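Local coordinates for Lmo0131 protein (Listeria monocytogenes, PDB 4Q6J) that is an EAL-domain protein with a TIM-barrel-like fold, its function not established, though its family is generally assigned cyclic-di-GMP-specific phosphodiesterase activity, at residues B[27-30]-B[31-34]; B[82-85]-B[86-89]; B[198-201]-B[202-206]; B[213-216]-B[217-221]. All blocks are in the same frame, centred on the assembly; numbering follows the deposited sequence. Where two conformers were deposited one is given.

Overall arrangement
All four contacts are local, each joining residues a few positions apart where a helix or strand begins, ends or turns, and each is partly buried at the margin of one EAL-domain barrel. Contact 1 reverses the chain between the antiparallel strands 20-29 and 35-45, and a carboxylate grips its backbone. Contact 4 also relies on side-chain oxygens, starting helix 217-225 with a capping box; its centre lies about 13 Å from that of contact 1. Contacts 2 and 3 finish helices 66-83 and 189-204 with glycines at positive phi, and apolar side chains carry more of their chemistry. Contacts 3 and 4 also reach other subunits, mainly through leucines in contact 3 and a glutamate in contact 4.

Contact 1: B[27-30]-B[31-34]; sequences KVDA and KTNK. With EDO (1,2-ethanediol), chain N.
Asp29 OD1 takes two backbone N-H groups from the residues two and three further on, Lys31 and Thr32. Thr32 N reaches Asp29 OD1 at 3.1 Å in a nearly straight bond (169°), on the anti side and close to the carboxylate plane, while Lys31 N comes to the same OD1 at 3.0 Å from above that plane and is more bent. With CG anti to the backbone N (chi1 -172°), the carboxylate folds forward over the chain that follows it, and Asp29 CB lies 3.5 Å from Thr32 OG1. Thr32 OG1 accepts in turn from Lys34 N at 3.2 Å, an ST turn that continues the reversal. Asp29 N donates to Lys34 O at 2.8 Å, closing the connection between strand 20-29 and its antiparallel neighbour 35-45; the return bond from Asn33 N to Asp29 O is weak. Val28 CG1 packs on the Asn33 backbone, 3.4 Å from Asn33 C. Further out, Phe236 touches both Val28 and Asn33, and strand 230-231 borders strand 20-29, with Tyr230 meeting Asp29 and Phe231 meeting Ala30. Lys27 points away from the turn, and Lys27 NZ donates at 2.9 Å to O1 of an ethanediol that also bonds Glu123.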
loop_
_atom_site.group_PDB
_atom_site.type_symbol
_atom_site.label_atom_id
_atom_site.label_comp_id
_atom_site.label_asym_id
_atom_site.label_seq_id
_atom_site.Cartn_x
_atom_site.Cartn_y
_atom_site.Cartn_z
ATOM N N LYS B 27 -18.300 16.257 19.799
ATOM C CA LYS B 27 -18.210 17.141 18.658
ATOM C C LYS B 27 -19.091 18.342 18.987
ATOM O O LYS B 27 -20.216 18.185 19.460
ATOM C CB LYS B 27 -18.681 16.433 17.385
ATOM C CG LYS B 27 -17.671 15.419 16.903
ATOM C CD LYS B 27 -18.234 14.636 15.778
ATOM C CE LYS B 27 -19.475 13.891 16.215
ATOM N NZ LYS B 27 -19.999 13.094 15.081
ATOM N N VAL B 28 -18.561 19.532 18.721
ATOM C CA VAL B 28 -19.163 20.785 19.136
ATOM C C VAL B 28 -19.529 21.590 17.894
ATOM O O VAL B 28 -18.771 21.642 16.941
ATOM C CB VAL B 28 -18.152 21.575 20.010
ATOM C CG1 VAL B 28 -18.526 22.981 20.143
ATOM C CG2 VAL B 28 -17.992 20.914 21.387
ATOM N N ASP B 29 -20.687 22.225 17.903
ATOM C CA ASP B 29 -21.045 23.151 16.838
ATOM C C ASP B 29 -20.084 24.365 16.822
ATOM O O ASP B 29 -19.837 24.953 17.861
ATOM C CB ASP B 29 -22.497 23.599 17.031
ATOM C CG ASP B 29 -23.026 24.416 15.859
ATOM O OD1 ASP B 29 -22.837 25.641 15.858
ATOM O OD2 ASP B 29 -23.642 23.832 14.945
ATOM N N ALA B 30 -19.535 24.729 15.665
ATOM C CA ALA B 30 -18.554 25.825 15.584
ATOM C C ALA B 30 -19.094 27.199 16.008
ATOM O O ALA B 30 -18.348 28.042 16.532
ATOM C CB ALA B 30 -17.935 25.902 14.183
ATOM N N LYS B 31 -20.380 27.394 15.784
ATOM C CA LYS B 31 -21.019 28.658 16.102
ATOM C C LYS B 31 -21.424 28.749 17.560
ATOM O O LYS B 31 -20.853 29.528 18.299
ATOM C CB LYS B 31 -22.295 28.774 15.271
ATOM C CG LYS B 31 -22.150 29.287 13.842
ATOM C CD LYS B 31 -21.317 28.369 12.968
ATOM C CE LYS B 31 -22.156 27.629 11.937
ATOM N NZ LYS B 31 -22.988 28.534 11.107
ATOM N N THR B 32 -22.345 27.880 17.966
ATOM C CA THR B 32 -22.978 27.910 19.281
ATOM C C THR B 32 -22.120 27.281 20.359
ATOM O O THR B 32 -22.472 27.321 21.531
ATOM C CB THR B 32 -24.336 27.163 19.297
ATOM O OG1 THR B 32 -24.108 25.753 19.285
ATOM C CG2 THR B 32 -25.192 27.536 18.111
ATOM N N ASN B 33 -21.005 26.687 19.955
ATOM C CA ASN B 33 -20.112 25.943 20.842
ATOM C C ASN B 33 -20.820 24.881 21.731
ATOM O O ASN B 33 -20.336 24.497 22.792
ATOM C CB ASN B 33 -19.187 26.900 21.634
ATOM C CG ASN B 33 -17.699 26.819 21.198
ATOM O OD1 ASN B 33 -16.768 26.811 22.018
ATOM N ND2 ASN B 33 -17.490 26.756 19.895
ATOM N N LYS B 34 -21.947 24.377 21.252
ATOM C CA LYS B 34 -22.730 23.387 21.971
ATOM C C LYS B 34 -22.333 21.991 21.498
ATOM O O LYS B 34 -22.028 21.813 20.326
ATOM C CB LYS B 34 -24.233 23.607 21.713
ATOM C CG LYS B 34 -24.843 24.943 22.245
ATOM C CD LYS B 34 -26.303 25.132 21.781
ATOM C CE LYS B 34 -26.840 26.541 22.022
ATOM N NZ LYS B 34 -27.872 26.909 20.992
HETATM C C1 EDO N . -21.060 15.564 12.300
HETATM O O1 EDO N . -20.366 14.321 12.487
HETATM C C2 EDO N . -21.588 16.102 13.619
HETATM O O2 EDO N . -20.504 16.520 14.456
#

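Contact 2: B[82-85]-B[86-89]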
loop_
_atom_site.group_PDB
_atom_site.type_symbol
_atom_site.label_atom_id
_atom_site.label_comp_id
_atom_site.label_asym_id
_atom_site.label_seq_id
_atom_site.Cartn_x
_atom_site.Cartn_y
_atom_site.Cartn_z
ATOM N N ASN B 82 -30.165 5.517 22.146
ATOM C CA ASN B 82 -31.515 5.329 22.692
ATOM C C ASN B 82 -31.665 5.982 24.039
ATOM O O ASN B 82 -32.663 6.622 24.295
ATOM C CB ASN B 82 -31.902 3.849 22.814
ATOM C CG ASN B 82 -32.159 3.202 21.476
ATOM O OD1 ASN B 82 -32.359 3.870 20.458
ATOM N ND2 ASN B 82 -32.166 1.890 21.476
ATOM N N GLN B 83 -30.660 5.825 24.892
ATOM C CA GLN B 83 -30.691 6.454 26.208
ATOM C C GLN B 83 -30.779 7.989 26.169
ATOM O O GLN B 83 -31.445 8.575 27.001
ATOM C CB GLN B 83 -29.513 6.004 27.080
ATOM C CG GLN B 83 -29.670 6.376 28.539
ATOM C CD GLN B 83 -28.947 7.661 28.939
ATOM O OE1 GLN B 83 -29.076 8.139 30.073
ATOM N NE2 GLN B 83 -28.176 8.214 28.020
ATOM N N LEU B 84 -30.124 8.625 25.206
ATOM C CA LEU B 84 -29.995 10.078 25.203
ATOM C C LEU B 84 -31.177 10.750 24.551
ATOM O O LEU B 84 -31.124 11.924 24.232
ATOM C CB LEU B 84 -28.693 10.528 24.530
ATOM C CG LEU B 84 -27.460 10.124 25.342
ATOM C CD1 LEU B 84 -26.186 10.215 24.529
ATOM C CD2 LEU B 84 -27.349 10.968 26.586
ATOM N N GLY B 85 -32.242 10.006 24.338
ATOM C CA GLY B 85 -33.485 10.620 23.952
ATOM C C GLY B 85 -33.469 11.338 22.622
ATOM O O GLY B 85 -34.343 12.147 22.343
ATOM N N GLY B 86 -32.473 11.045 21.793
ATOM C CA GLY B 86 -32.397 11.598 20.454
ATOM C C GLY B 86 -31.742 12.945 20.457
ATOM O O GLY B 86 -31.712 13.608 19.441
ATOM N N ARG B 87 -31.207 13.345 21.600
ATOM C CA ARG B 87 -30.663 14.681 21.749
ATOM C C ARG B 87 -29.258 14.765 21.226
ATOM O O ARG B 87 -28.760 15.850 20.977
ATOM C CB ARG B 87 -30.696 15.121 23.206
ATOM C CG ARG B 87 -32.086 15.077 23.788
ATOM C CD ARG B 87 -32.098 15.382 25.282
ATOM N NE ARG B 87 -31.650 14.257 26.096
ATOM C CZ ARG B 87 -30.604 14.295 26.912
ATOM N NH1 ARG B 87 -29.896 15.416 27.052
ATOM N NH2 ARG B 87 -30.278 13.211 27.606
ATOM N N PHE B 88 -28.619 13.618 21.040
ATOM C CA PHE B 88 -27.222 13.589 20.596
ATOM C C PHE B 88 -27.009 12.510 19.543
ATOM O O PHE B 88 -27.573 11.433 19.655
ATOM C CB PHE B 88 -26.286 13.348 21.795
ATOM C CG PHE B 88 -26.356 14.429 22.837
ATOM C CD1 PHE B 88 -25.656 15.614 22.676
ATOM C CD2 PHE B 88 -27.119 14.270 23.979
ATOM C CE1 PHE B 88 -25.728 16.605 23.619
ATOM C CE2 PHE B 88 -27.175 15.263 24.924
ATOM C CZ PHE B 88 -26.477 16.434 24.734
ATOM N N SER B 89 -26.186 12.799 18.529
ATOM C CA SER B 89 -25.729 11.766 17.591
ATOM C C SER B 89 -24.499 11.043 18.115
ATOM O O SER B 89 -23.731 11.595 18.878
ATOM C CB SER B 89 -25.453 12.333 16.196
ATOM O OG SER B 89 -24.288 13.120 16.203
#
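Leu84 and Phe88 meet obliquely, with Leu84 CB at the edge of the phenyl ring, near its plane and 4.1 Å from Phe88 CD2. Arg87 runs across Leu84 at about a right angle instead. Its chain bends at chi3 (-77°), which brings the guanidinium back over the turn, Arg87 NH2 lying 3.8 Å from Leu84 CD2 and Arg87 NE 3.0 Å from Leu84 O. Phe88 CD2 sits over one face of the guanidinium, offset toward its rim. The backbone beneath is a type I' beta turn from Leu84 to Arg87, closed by Arg87 N donating to Leu84 O at 3.0 Å and 164°, the donor standing above the carbonyl plane. Gly85 and Gly86 occupy the two middle positions with positive phi. Arg87 also makes weak hydrogen bonds to the carbonyls of Ile251 and Val252. The turn carries the chain from the end of helix 66-83 into strand 89-95; Leu84 packs on Met242 and Lys246 of helix 242-248, Val252 touches both Leu84 and Phe88, and the Phe88 ring meets that of Phe38 on the adjoining strand 35-45.

Contact 3: B[198-201]-B[202-206]; sequences IVNL and CHDLG
Val199 and His203 lie side by side one helical turn apart, as do Leu201 and Leu205, and these two pairs carry the side-chain packing. In the first, Val199 CG1, turned anti to its own N (chi1 172°), comes within 3.4 Å of His203 CE1; Val199 O sits over one face of the imidazole, offset toward its rim and 3.3 Å from His203 CG. In the second, Leu201 CD1 meets Leu205 CD1 at 4.0 Å. The backbone bonds belong to the last turns of helix 189-204: Cys202 N to Ile198 O, His203 N to Val199 O, Asp204 N to Asn200 O and Leu205 N to Leu201 O, the last the shortest at 2.7 Å. Gly206 then leaves the helix with positive phi (79°), and Gly206 N donates to His203 O at 2.8 Å, completing a Schellman motif. This helix is the crossover of the beta-alpha-beta unit between the parallel strands 174-177 and 208-211 of the barrel. Among polar side chains, the Asp204 carboxylate lies back toward the Asn200 carbonyl, one turn earlier. His203 NE2 is hydrogen-bonded to Asp229 OD2, which holds the far nitrogen of the ring, while Lys227 packs on both Val199 and His203. Leu201, Asp204 and Leu205 touch Ile193 of the second subunit.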
loop_
_atom_site.group_PDB
_atom_site.type_symbol
_atom_site.label_atom_id
_atom_site.label_comp_id
_atom_site.label_asym_id
_atom_site.label_seq_id
_atom_site.Cartn_x
_atom_site.Cartn_y
_atom_site.Cartn_z
ATOM N N ILE B 198 -11.916 23.153 0.551
ATOM C CA ILE B 198 -12.538 21.887 0.905
ATOM C C ILE B 198 -13.851 22.073 1.673
ATOM O O ILE B 198 -14.829 21.385 1.416
ATOM C CB ILE B 198 -11.539 20.963 1.652
ATOM C CG1 ILE B 198 -10.388 20.576 0.712
ATOM C CG2 ILE B 198 -12.224 19.740 2.200
ATOM C CD1 ILE B 198 -10.856 20.064 -0.667
ATOM N N VAL B 199 -13.876 23.019 2.597
ATOM C CA VAL B 199 -15.115 23.330 3.287
ATOM C C VAL B 199 -16.235 23.790 2.345
ATOM O O VAL B 199 -17.339 23.285 2.417
ATOM C CB VAL B 199 -14.889 24.373 4.396
ATOM C CG1 VAL B 199 -16.216 24.843 4.970
ATOM C CG2 VAL B 199 -13.993 23.802 5.464
ATOM N N ASN B 200 -15.934 24.739 1.464
ATOM C CA ASN B 200 -16.936 25.237 0.515
ATOM C C ASN B 200 -17.388 24.160 -0.478
ATOM O O ASN B 200 -18.531 24.151 -0.919
ATOM C CB ASN B 200 -16.433 26.480 -0.222
ATOM C CG ASN B 200 -17.500 27.110 -1.112
ATOM O OD1 ASN B 200 -17.453 26.983 -2.337
ATOM N ND2 ASN B 200 -18.468 27.793 -0.498
ATOM N N LEU B 201 -16.483 23.244 -0.812
ATOM C CA LEU B 201 -16.823 22.114 -1.652
ATOM C C LEU B 201 -17.844 21.212 -0.937
ATOM O O LEU B 201 -18.871 20.847 -1.500
ATOM C CB LEU B 201 -15.574 21.334 -2.012
ATOM C CG LEU B 201 -15.826 20.005 -2.757
ATOM C CD1 LEU B 201 -16.659 20.170 -4.057
ATOM C CD2 LEU B 201 -14.502 19.288 -3.004
ATOM N N CYS B 202 -17.548 20.842 0.304
ATOM C CA CYS B 202 -18.479 20.053 1.111
ATOM C C CYS B 202 -19.856 20.689 1.230
ATOM O O CYS B 202 -20.874 20.006 1.125
ATOM C CB CYS B 202 -17.889 19.832 2.474
ATOM S SG CYS B 202 -16.523 18.709 2.339
ATOM N N HIS B 203 -19.874 21.997 1.439
ATOM C CA HIS B 203 -21.121 22.741 1.515
ATOM C C HIS B 203 -21.840 22.780 0.170
ATOM O O HIS B 203 -23.069 22.618 0.095
ATOM C CB HIS B 203 -20.848 24.147 2.002
ATOM C CG HIS B 203 -20.392 24.201 3.426
ATOM N ND1 HIS B 203 -19.831 25.319 3.983
ATOM C CD2 HIS B 203 -20.435 23.269 4.403
ATOM C CE1 HIS B 203 -19.547 25.082 5.251
ATOM N NE2 HIS B 203 -19.903 23.846 5.528
ATOM N N ASP B 204 -21.077 22.987 -0.894
ATOM C CA ASP B 204 -21.641 22.934 -2.244
ATOM C C ASP B 204 -22.117 21.527 -2.610
ATOM O O ASP B 204 -23.016 21.380 -3.413
ATOM C CB ASP B 204 -20.640 23.444 -3.266
ATOM C CG ASP B 204 -20.385 24.930 -3.125
ATOM O OD1 ASP B 204 -21.074 25.608 -2.345
ATOM O OD2 ASP B 204 -19.486 25.429 -3.803
ATOM N N LEU B 205 -21.544 20.498 -2.003
ATOM C CA LEU B 205 -22.123 19.176 -2.116
ATOM C C LEU B 205 -23.304 18.953 -1.153
ATOM O O LEU B 205 -23.921 17.895 -1.174
ATOM C CB LEU B 205 -21.062 18.125 -1.872
ATOM C CG LEU B 205 -20.033 18.133 -2.981
ATOM C CD1 LEU B 205 -18.899 17.215 -2.591
ATOM C CD2 LEU B 205 -20.678 17.754 -4.326
ATOM N N GLY B 206 -23.576 19.931 -0.297
ATOM C CA GLY B 206 -24.665 19.827 0.647
ATOM C C GLY B 206 -24.324 18.980 1.863
ATOM O O GLY B 206 -25.203 18.352 2.462
#

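Contact 4: B[213-216]-B[217-221]; sequences GVED and MEQVE. With EDO (1,2-ethanediol), chain L.
Asp216 holds CG between its backbone N and carbonyl carbon (chi1 71°), which swings the carboxylate forward over the start of the helix, where Asp216 OD1 meets Gln219 N at 2.9 Å, nearly along the C-O axis. Gln219 stretches the other way: beyond a CG anti to the carbonyl carbon (chi1 -85°) the chain is extended, and its amide reaches back past the first turn of the helix to the loop before it. There Gln219 OE1 accepts twice, from Glu215 N at 2.9 Å and from Asp216 N at 3.2 Å, the latter in the carbonyl plane. The two side chains cross at about a right angle. Gln219 NE2 donates to Ile182 O and to a water that in turn donates to Gly213 O at 2.8 Å, so both ends of the amide are used and its rotation is fixed. Val214 CG1 also packs on Val220 CG2 at 3.9 Å. Glu215 turns away: Glu215 OE2 accepts from an ethanediol hydroxyl O1 at 2.6 Å, and its carboxylate also bonds Ser8 and Thr9 of the third subunit. With Val220 N bonded to Asp216 O at 3.2 Å, the reciprocal Asp216-Gln219 pair forms a capping box, Asp216 being the N-cap of helix 217-225 after barrel strand 208-211.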
loop_
_atom_site.group_PDB
_atom_site.type_symbol
_atom_site.label_atom_id
_atom_site.label_comp_id
_atom_site.label_asym_id
_atom_site.label_seq_id
_atom_site.Cartn_x
_atom_site.Cartn_y
_atom_site.Cartn_z
ATOM N N GLY B 213 -8.785 17.088 15.981
ATOM C CA GLY B 213 -7.455 17.520 16.350
ATOM C C GLY B 213 -7.424 18.982 16.729
ATOM O O GLY B 213 -6.360 19.586 16.739
ATOM N N VAL B 214 -8.580 19.558 17.053
ATOM C CA VAL B 214 -8.600 20.949 17.480
ATOM C C VAL B 214 -7.971 21.058 18.872
ATOM O O VAL B 214 -8.417 20.415 19.819
ATOM C CB VAL B 214 -10.023 21.570 17.456
ATOM C CG1 VAL B 214 -10.003 22.988 18.015
ATOM C CG2 VAL B 214 -10.556 21.588 16.032
ATOM N N GLU B 215 -6.929 21.871 18.989
ATOM C CA GLU B 215 -6.176 21.947 20.224
ATOM C C GLU B 215 -6.236 23.315 20.914
ATOM O O GLU B 215 -6.105 23.395 22.134
ATOM C CB GLU B 215 -4.734 21.521 19.959
ATOM C CG GLU B 215 -4.626 20.082 19.477
ATOM C CD GLU B 215 -4.193 19.117 20.562
ATOM O OE1 GLU B 215 -3.422 19.535 21.449
ATOM O OE2 GLU B 215 -4.606 17.944 20.525
ATOM N N ASP B 216 -6.439 24.396 20.160
ATOM C CA ASP B 216 -6.380 25.728 20.772
ATOM C C ASP B 216 -7.340 26.754 20.172
ATOM O O ASP B 216 -7.883 26.558 19.091
ATOM C CB ASP B 216 -4.939 26.261 20.826
ATOM C CG ASP B 216 -4.367 26.638 19.453
ATOM O OD1 ASP B 216 -5.080 27.089 18.559
ATOM O OD2 ASP B 216 -3.153 26.522 19.275
HETATM N N MSE B 217 -7.528 27.846 20.894
HETATM C CA MSE B 217 -8.494 28.858 20.512
HETATM C C MSE B 217 -8.130 29.584 19.193
HETATM O O MSE B 217 -8.994 29.986 18.467
HETATM C CB MSE B 217 -8.707 29.840 21.687
HETATM C CG MSE B 217 -9.849 30.846 21.498
HETATM SE SE MSE B 217 -11.607 30.033 21.296
HETATM C CE MSE B 217 -12.251 31.143 19.850
ATOM N N GLU B 218 -6.842 29.732 18.897
ATOM C CA GLU B 218 -6.437 30.370 17.652
ATOM C C GLU B 218 -6.891 29.542 16.441
ATOM O O GLU B 218 -7.292 30.097 15.411
ATOM C CB GLU B 218 -4.924 30.641 17.619
ATOM C CG GLU B 218 -4.472 31.767 18.554
ATOM C CD GLU B 218 -2.965 32.093 18.482
ATOM O OE1 GLU B 218 -2.331 31.882 17.425
ATOM O OE2 GLU B 218 -2.414 32.582 19.499
ATOM N N GLN B 219 -6.837 28.216 16.576
ATOM C CA GLN B 219 -7.419 27.327 15.578
ATOM C C GLN B 219 -8.914 27.537 15.465
ATOM O O GLN B 219 -9.432 27.596 14.359
ATOM C CB GLN B 219 -7.155 25.859 15.906
ATOM C CG GLN B 219 -5.817 25.348 15.397
ATOM C CD GLN B 219 -5.466 23.981 15.957
ATOM O OE1 GLN B 219 -5.695 23.688 17.128
ATOM N NE2 GLN B 219 -4.917 23.138 15.114
ATOM N N VAL B 220 -9.606 27.620 16.596
ATOM C CA VAL B 220 -11.042 27.834 16.578
ATOM C C VAL B 220 -11.423 29.094 15.808
ATOM O O VAL B 220 -12.349 29.113 14.990
ATOM C CB VAL B 220 -11.605 27.914 17.986
ATOM C CG1 VAL B 220 -13.085 28.337 17.943
ATOM C CG2 VAL B 220 -11.430 26.568 18.681
ATOM N N GLU B 221 -10.678 30.155 16.066
ATOM C CA GLU B 221 -10.931 31.410 15.389
ATOM C C GLU B 221 -10.863 31.221 13.858
ATOM O O GLU B 221 -11.774 31.642 13.146
ATOM C CB GLU B 221 -9.942 32.466 15.865
ATOM C CG GLU B 221 -10.172 32.877 17.292
ATOM C CD GLU B 221 -9.040 33.738 17.845
ATOM O OE1 GLU B 221 -8.007 33.897 17.161
ATOM O OE2 GLU B 221 -9.179 34.263 18.962
HETATM C C1 EDO L . -6.400 15.705 19.930
HETATM O O1 EDO L . -6.891 17.044 19.837
HETATM C C2 EDO L . -7.466 14.694 19.573
HETATM O O2 EDO L . -8.532 14.723 20.519
HETATM O O HOH W 1 -4.307 20.234 14.967
#